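Local coordinates for protein Cfl (Pectobacterium brasiliense, PDB 7A9J) that probably activates coronafacic acid and related carboxylic acids with ATP, as in other AMP-forming ligases, and joins them to amines as amides, at residues S26-H31 / Y51-L56; T62-A67 / L93-V98. The protein carries 1 engineered substitution. All coordinates share one frame; numbering follows the deposited sequence.

Interaction 1 (S26-H31 / Y51-L56); sequences SSFRKH and YNLLLL
Arg29 and Leu54 mark the point where helices 24-34 and 50-66 pass each other, their CA atoms 6.7 Å apart. The axes of 26-31 and 51-56 approach to 10.0 Å, and their N-to-C directions differ by 136°, so the two run roughly antiparallel with a marked splay. In the chain they come before and after the beta hairpin of strands 39-42 and 47-49, near the N-terminus of this AMP-binding fold, and the contact is a small apolar helix-helix packing that buries 193 Å².

Phe28 and Leu54 supply the larger shares of it. The CG of Phe28 lies anti to the backbone N (chi1 171°), which sends the ring outward from its own helix into the angle between Leu53 and Leu54. The two leucines meet the ring differently. CB of Leu54 sits at the ring edge, near the ring plane, 4.0 Å from CE2 of Phe28. The branch of Leu53 instead comes in at a slant, its CD2 3.7 Å from CZ of Phe28, with the branching CG of Leu53 close behind. Other residues complete the surroundings: Tyr90 of helix 83-95 meets the Phe28 ring with planes inclined by about 35°, and Phe50 and Ile57 of helix 50-66 also touch it. Leu54 lies against Phe25 and Leu33 as well, and is buried.

At the exposed margin, Arg29 contributes hydrocarbon rather than charge. Its chain is extended from CG to NE, carrying the guanidinium beyond the interface, while CG of Arg29 rests 4.1 Å from CD1 of Leu54.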
loop_
_atom_site.group_PDB
_atom_site.type_symbol
_atom_site.label_atom_id
_atom_site.label_comp_id
_atom_site.label_asym_id
_atom_site.label_seq_id
_atom_site.Cartn_x
_atom_site.Cartn_y
_atom_site.Cartn_z
ATOM N N SER A 26 -6.192 19.951 -12.623
ATOM C CA SER A 26 -5.584 21.081 -13.316
ATOM C C SER A 26 -4.062 20.989 -13.257
ATOM O O SER A 26 -3.377 21.462 -14.165
ATOM C CB SER A 26 -6.112 22.395 -12.749
ATOM O OG SER A 26 -5.589 22.586 -11.451
ATOM N N SER A 27 -3.509 20.344 -12.219
ATOM C CA SER A 27 -2.070 20.102 -12.195
ATOM C C SER A 27 -1.655 19.136 -13.284
ATOM O O SER A 27 -0.594 19.301 -13.897
ATOM C CB SER A 27 -1.646 19.544 -10.818
ATOM O OG SER A 27 -1.730 20.564 -9.859
ATOM N N PHE A 28 -2.440 18.077 -13.493
ATOM C CA PHE A 28 -2.151 17.172 -14.580
ATOM C C PHE A 28 -2.206 17.919 -15.922
ATOM O O PHE A 28 -1.333 17.757 -16.786
ATOM C CB PHE A 28 -3.170 16.006 -14.602
ATOM C CG PHE A 28 -3.027 15.202 -15.828
ATOM C CD1 PHE A 28 -2.003 14.311 -15.908
ATOM C CD2 PHE A 28 -3.846 15.448 -16.982
ATOM C CE1 PHE A 28 -1.783 13.564 -17.054
ATOM C CE2 PHE A 28 -3.628 14.747 -18.140
ATOM C CZ PHE A 28 -2.595 13.793 -18.202
ATOM N N ARG A 29 -3.284 18.683 -16.126
ATOM C CA ARG A 29 -3.529 19.367 -17.406
ATOM C C ARG A 29 -2.369 20.278 -17.743
ATOM O O ARG A 29 -1.857 20.278 -18.883
ATOM C CB ARG A 29 -4.804 20.195 -17.292
ATOM C CG ARG A 29 -5.112 20.946 -18.691
ATOM C CD ARG A 29 -6.401 21.775 -18.518
ATOM N NE ARG A 29 -6.473 22.713 -19.666
ATOM C CZ ARG A 29 -5.723 23.806 -19.770
ATOM N NH1 ARG A 29 -4.858 24.125 -18.809
ATOM N NH2 ARG A 29 -5.858 24.603 -20.830
ATOM N N LYS A 30 -1.979 21.092 -16.769
ATOM C CA LYS A 30 -0.899 22.043 -16.965
ATOM C C LYS A 30 0.343 21.306 -17.433
ATOM O O LYS A 30 0.923 21.641 -18.472
ATOM C CB LYS A 30 -0.638 22.818 -15.683
ATOM C CG LYS A 30 0.421 23.910 -15.833
ATOM C CD LYS A 30 0.858 24.423 -14.469
ATOM C CE LYS A 30 2.008 25.421 -14.619
ATOM N NZ LYS A 30 2.224 26.145 -13.345
ATOM N N HIS A 31 0.688 20.213 -16.747
ATOM C CA HIS A 31 1.848 19.457 -17.187
ATOM C C HIS A 31 1.653 18.817 -18.558
ATOM O O HIS A 31 2.563 18.844 -19.402
ATOM C CB HIS A 31 2.212 18.398 -16.174
ATOM C CG HIS A 31 3.516 17.755 -16.503
ATOM N ND1 HIS A 31 4.715 18.257 -16.049
ATOM C CD2 HIS A 31 3.827 16.741 -17.346
ATOM C CE1 HIS A 31 5.709 17.555 -16.567
ATOM N NE2 HIS A 31 5.201 16.636 -17.365
ATOM N N TYR A 51 -0.331 14.342 -23.886
ATOM C CA TYR A 51 -1.336 15.088 -24.639
ATOM C C TYR A 51 -2.503 14.187 -24.964
ATOM O O TYR A 51 -3.663 14.563 -24.753
ATOM C CB TYR A 51 -0.744 15.686 -25.905
ATOM C CG TYR A 51 -1.734 16.569 -26.654
ATOM C CD1 TYR A 51 -1.937 17.890 -26.261
ATOM C CD2 TYR A 51 -2.505 16.069 -27.649
ATOM C CE1 TYR A 51 -2.814 18.707 -26.928
ATOM C CE2 TYR A 51 -3.378 16.918 -28.372
ATOM C CZ TYR A 51 -3.556 18.197 -27.953
ATOM O OH TYR A 51 -4.468 19.020 -28.615
ATOM N N ASN A 52 -2.217 12.982 -25.465
ATOM C CA ASN A 52 -3.338 12.084 -25.822
ATOM C C ASN A 52 -4.120 11.589 -24.609
ATOM O O ASN A 52 -5.329 11.300 -24.728
ATOM C CB ASN A 52 -2.814 10.952 -26.693
ATOM C CG ASN A 52 -2.536 11.458 -28.186
ATOM O OD1 ASN A 52 -3.310 12.302 -28.724
ATOM N ND2 ASN A 52 -1.438 11.019 -28.825
ATOM N N LEU A 53 -3.459 11.419 -23.450
ATOM C CA LEU A 53 -4.197 11.103 -22.245
ATOM C C LEU A 53 -5.116 12.254 -21.855
ATOM O O LEU A 53 -6.273 12.015 -21.506
ATOM C CB LEU A 53 -3.220 10.734 -21.110
ATOM C CG LEU A 53 -3.806 10.510 -19.738
ATOM C CD1 LEU A 53 -4.836 9.409 -19.838
ATOM C CD2 LEU A 53 -2.635 10.103 -18.755
ATOM N N LEU A 54 -4.645 13.507 -21.939
ATOM C CA LEU A 54 -5.544 14.642 -21.727
ATOM C C LEU A 54 -6.726 14.621 -22.701
ATOM O O LEU A 54 -7.868 14.882 -22.305
ATOM C CB LEU A 54 -4.779 15.971 -21.815
ATOM C CG LEU A 54 -5.613 17.259 -21.750
ATOM C CD1 LEU A 54 -6.301 17.405 -20.343
ATOM C CD2 LEU A 54 -4.752 18.460 -22.058
ATOM N N LEU A 55 -6.487 14.321 -23.976
ATOM C CA LEU A 55 -7.604 14.278 -24.920
ATOM C C LEU A 55 -8.615 13.218 -24.519
ATOM O O LEU A 55 -9.816 13.486 -24.553
ATOM C CB LEU A 55 -7.125 14.017 -26.343
ATOM C CG LEU A 55 -6.288 15.155 -26.921
ATOM C CD1 LEU A 55 -6.134 14.846 -28.381
ATOM C CD2 LEU A 55 -6.984 16.488 -26.759
ATOM N N LEU A 56 -8.141 12.035 -24.092
ATOM C CA LEU A 56 -9.044 10.964 -23.640
ATOM C C LEU A 56 -9.844 11.387 -22.398
ATOM O O LEU A 56 -11.070 11.186 -22.324
ATOM C CB LEU A 56 -8.230 9.698 -23.319
ATOM C CG LEU A 56 -8.963 8.500 -22.699
ATOM C CD1 LEU A 56 -10.082 8.103 -23.687
ATOM C CD2 LEU A 56 -7.975 7.360 -22.529
#

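Interaction 2 (T62-A67 / L93-V98); sequences TGLKSA and LKIGAV
Ile95, the last residue of helix 83-95, packs against Leu64 and Lys65 near the C-terminal end of helix 50-66. Helix 83-95 is the connection in a beta-alpha-beta crossover, linking the neighbouring parallel strands 74-78 and 98-101. The nearest CA atoms, those of Lys65 and Ile95, are 8.1 Å apart, so side chains bridge the gap.

The apolar packing divides between the two arms of Ile95. CG1 stands between the backbone N and the carbonyl carbon (chi1 69°), and its CD1 reaches Leu64, 3.8 Å from CD1 of that leucine and equally near its CB. The other arm, CG2, lies along the aliphatic part of Lys65, 3.6 Å from CE. These two side chains run past each other in opposite directions. Leu64 also packs on Trp147 of strand 145-148, which ties the helix to the parallel sheet.

The polar part gathers beyond this apolar patch. Lys65 is bent at chi3 (-91°), and its NZ makes a salt bridge with Asp176 and a hydrogen bond with Ser174. Lys94 NZ is hydrogen-bonded to Tyr171 OH and keeps a long, weak ion pair with the same aspartate, whose charge probably eases the proximity of the two ammonium groups, 6.5 Å apart from NZ to NZ. A water also accepts a weak bond from each.

Each helix also ends locally. Gly96, with positive phi, leaves the helix and leads into strand 98-101. In the other segment, Thr62 O accepts from Ser66 N and, on the opposite face of its carbonyl plane, from Ser66 OG at 3.1 Å, 39° out of that plane.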
loop_
_atom_site.group_PDB
_atom_site.type_symbol
_atom_site.label_atom_id
_atom_site.label_comp_id
_atom_site.label_asym_id
_atom_site.label_seq_id
_atom_site.Cartn_x
_atom_site.Cartn_y
_atom_site.Cartn_z
ATOM N N THR A 62 -16.750 14.734 -21.359
ATOM C CA THR A 62 -17.902 15.128 -22.145
ATOM C C THR A 62 -18.960 14.032 -22.161
ATOM O O THR A 62 -20.158 14.331 -22.079
ATOM C CB THR A 62 -17.452 15.503 -23.560
ATOM O OG1 THR A 62 -16.632 16.683 -23.471
ATOM C CG2 THR A 62 -18.654 15.805 -24.459
ATOM N N GLY A 63 -18.536 12.766 -22.256
ATOM C CA GLY A 63 -19.498 11.674 -22.258
ATOM C C GLY A 63 -20.283 11.580 -20.957
ATOM O O GLY A 63 -21.519 11.404 -20.973
ATOM N N LEU A 64 -19.592 11.750 -19.833
ATOM C CA LEU A 64 -20.236 11.761 -18.521
ATOM C C LEU A 64 -21.266 12.871 -18.458
ATOM O O LEU A 64 -22.425 12.649 -18.092
ATOM C CB LEU A 64 -19.190 11.962 -17.416
ATOM C CG LEU A 64 -18.225 10.821 -17.166
ATOM C CD1 LEU A 64 -17.140 11.294 -16.188
ATOM C CD2 LEU A 64 -19.085 9.706 -16.546
ATOM N N LYS A 65 -20.865 14.084 -18.837
ATOM C CA LYS A 65 -21.818 15.184 -18.745
ATOM C C LYS A 65 -22.946 15.004 -19.742
ATOM O O LYS A 65 -24.106 15.326 -19.428
ATOM C CB LYS A 65 -21.093 16.528 -18.924
ATOM C CG LYS A 65 -20.208 16.819 -17.680
ATOM C CD LYS A 65 -19.945 18.317 -17.389
ATOM C CE LYS A 65 -18.693 18.830 -18.077
ATOM N NZ LYS A 65 -18.692 20.335 -18.132
ATOM N N SER A 66 -22.650 14.463 -20.928
ATOM C CA SER A 66 -23.724 14.239 -21.897
ATOM C C SER A 66 -24.731 13.206 -21.411
ATOM O O SER A 66 -25.902 13.243 -21.817
ATOM C CB SER A 66 -23.148 13.816 -23.229
ATOM O OG SER A 66 -22.597 14.964 -23.838
ATOM N N ALA A 67 -24.283 12.285 -20.560
ATOM C CA ALA A 67 -25.124 11.286 -19.926
ATOM C C ALA A 67 -25.711 11.776 -18.620
ATOM O O ALA A 67 -26.182 10.962 -17.829
ATOM C CB ALA A 67 -24.331 10.002 -19.679
ATOM N N LEU A 93 -12.482 13.916 -11.644
ATOM C CA LEU A 93 -11.918 15.106 -11.004
ATOM C C LEU A 93 -12.221 16.370 -11.790
ATOM O O LEU A 93 -12.542 17.414 -11.201
ATOM C CB LEU A 93 -10.399 14.935 -10.870
ATOM C CG LEU A 93 -10.014 13.938 -9.736
ATOM C CD1 LEU A 93 -8.528 13.562 -9.872
ATOM C CD2 LEU A 93 -10.294 14.477 -8.358
ATOM N N LYS A 94 -12.075 16.307 -13.125
ATOM C CA LYS A 94 -12.308 17.459 -13.969
ATOM C C LYS A 94 -13.717 18.007 -13.778
ATOM O O LYS A 94 -13.916 19.224 -13.725
ATOM C CB LYS A 94 -12.093 17.049 -15.443
ATOM C CG LYS A 94 -12.369 18.139 -16.462
ATOM C CD LYS A 94 -11.971 17.656 -17.890
ATOM C CE LYS A 94 -12.609 18.534 -19.025
ATOM N NZ LYS A 94 -12.255 19.983 -18.921
ATOM N N ILE A 95 -14.715 17.120 -13.690
ATOM C CA ILE A 95 -16.079 17.577 -13.624
ATOM C C ILE A 95 -16.629 17.585 -12.226
ATOM O O ILE A 95 -17.783 18.052 -12.042
ATOM C CB ILE A 95 -17.010 16.764 -14.546
ATOM C CG1 ILE A 95 -17.201 15.324 -14.045
ATOM C CG2 ILE A 95 -16.498 16.863 -15.966
ATOM C CD1 ILE A 95 -18.311 14.646 -14.865
ATOM N N GLY A 96 -15.838 17.140 -11.226
ATOM C CA GLY A 96 -16.313 17.106 -9.862
ATOM C C GLY A 96 -17.205 15.934 -9.559
ATOM O O GLY A 96 -17.984 15.997 -8.604
ATOM N N ALA A 97 -17.171 14.896 -10.384
ATOM C CA ALA A 97 -17.846 13.667 -10.012
ATOM C C ALA A 97 -16.993 12.919 -8.999
ATOM O O ALA A 97 -15.763 12.863 -9.106
ATOM C CB ALA A 97 -18.127 12.784 -11.239
ATOM N N VAL A 98 -17.669 12.386 -7.992
ATOM C CA VAL A 98 -17.015 11.699 -6.879
ATOM C C VAL A 98 -16.718 10.265 -7.300
ATOM O O VAL A 98 -17.633 9.503 -7.628
ATOM C CB VAL A 98 -17.938 11.751 -5.659
ATOM C CG1 VAL A 98 -17.354 10.965 -4.458
ATOM C CG2 VAL A 98 -18.230 13.194 -5.312
HETATM O O HOH W 1 -15.642 20.117 -19.310
#

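In the fold
Helix 50-66 joins the two contacts in series: its early turns face helix 24-34 in interaction 1 and its last turns face helix 83-95 in interaction 2. The centres are 15 Å apart and the nearest atoms about 6 Å, so the contacts do not touch. Helix 83-95 touches both contacts: its Ala87 meets Leu53 and Leu56, and its Lys94 meets Phe25 of helix 24-34, which also touches Leu54. Together the three helices illustrate how one long helix can serve two partners in turn. Neither contact includes a residue of the indene-carboxylate pocket, whose wall includes Trp241 and Tyr334. The centres of interactions 1 and 2 lie about 26 and 28 Å from the centre of the chain, on the same side of it.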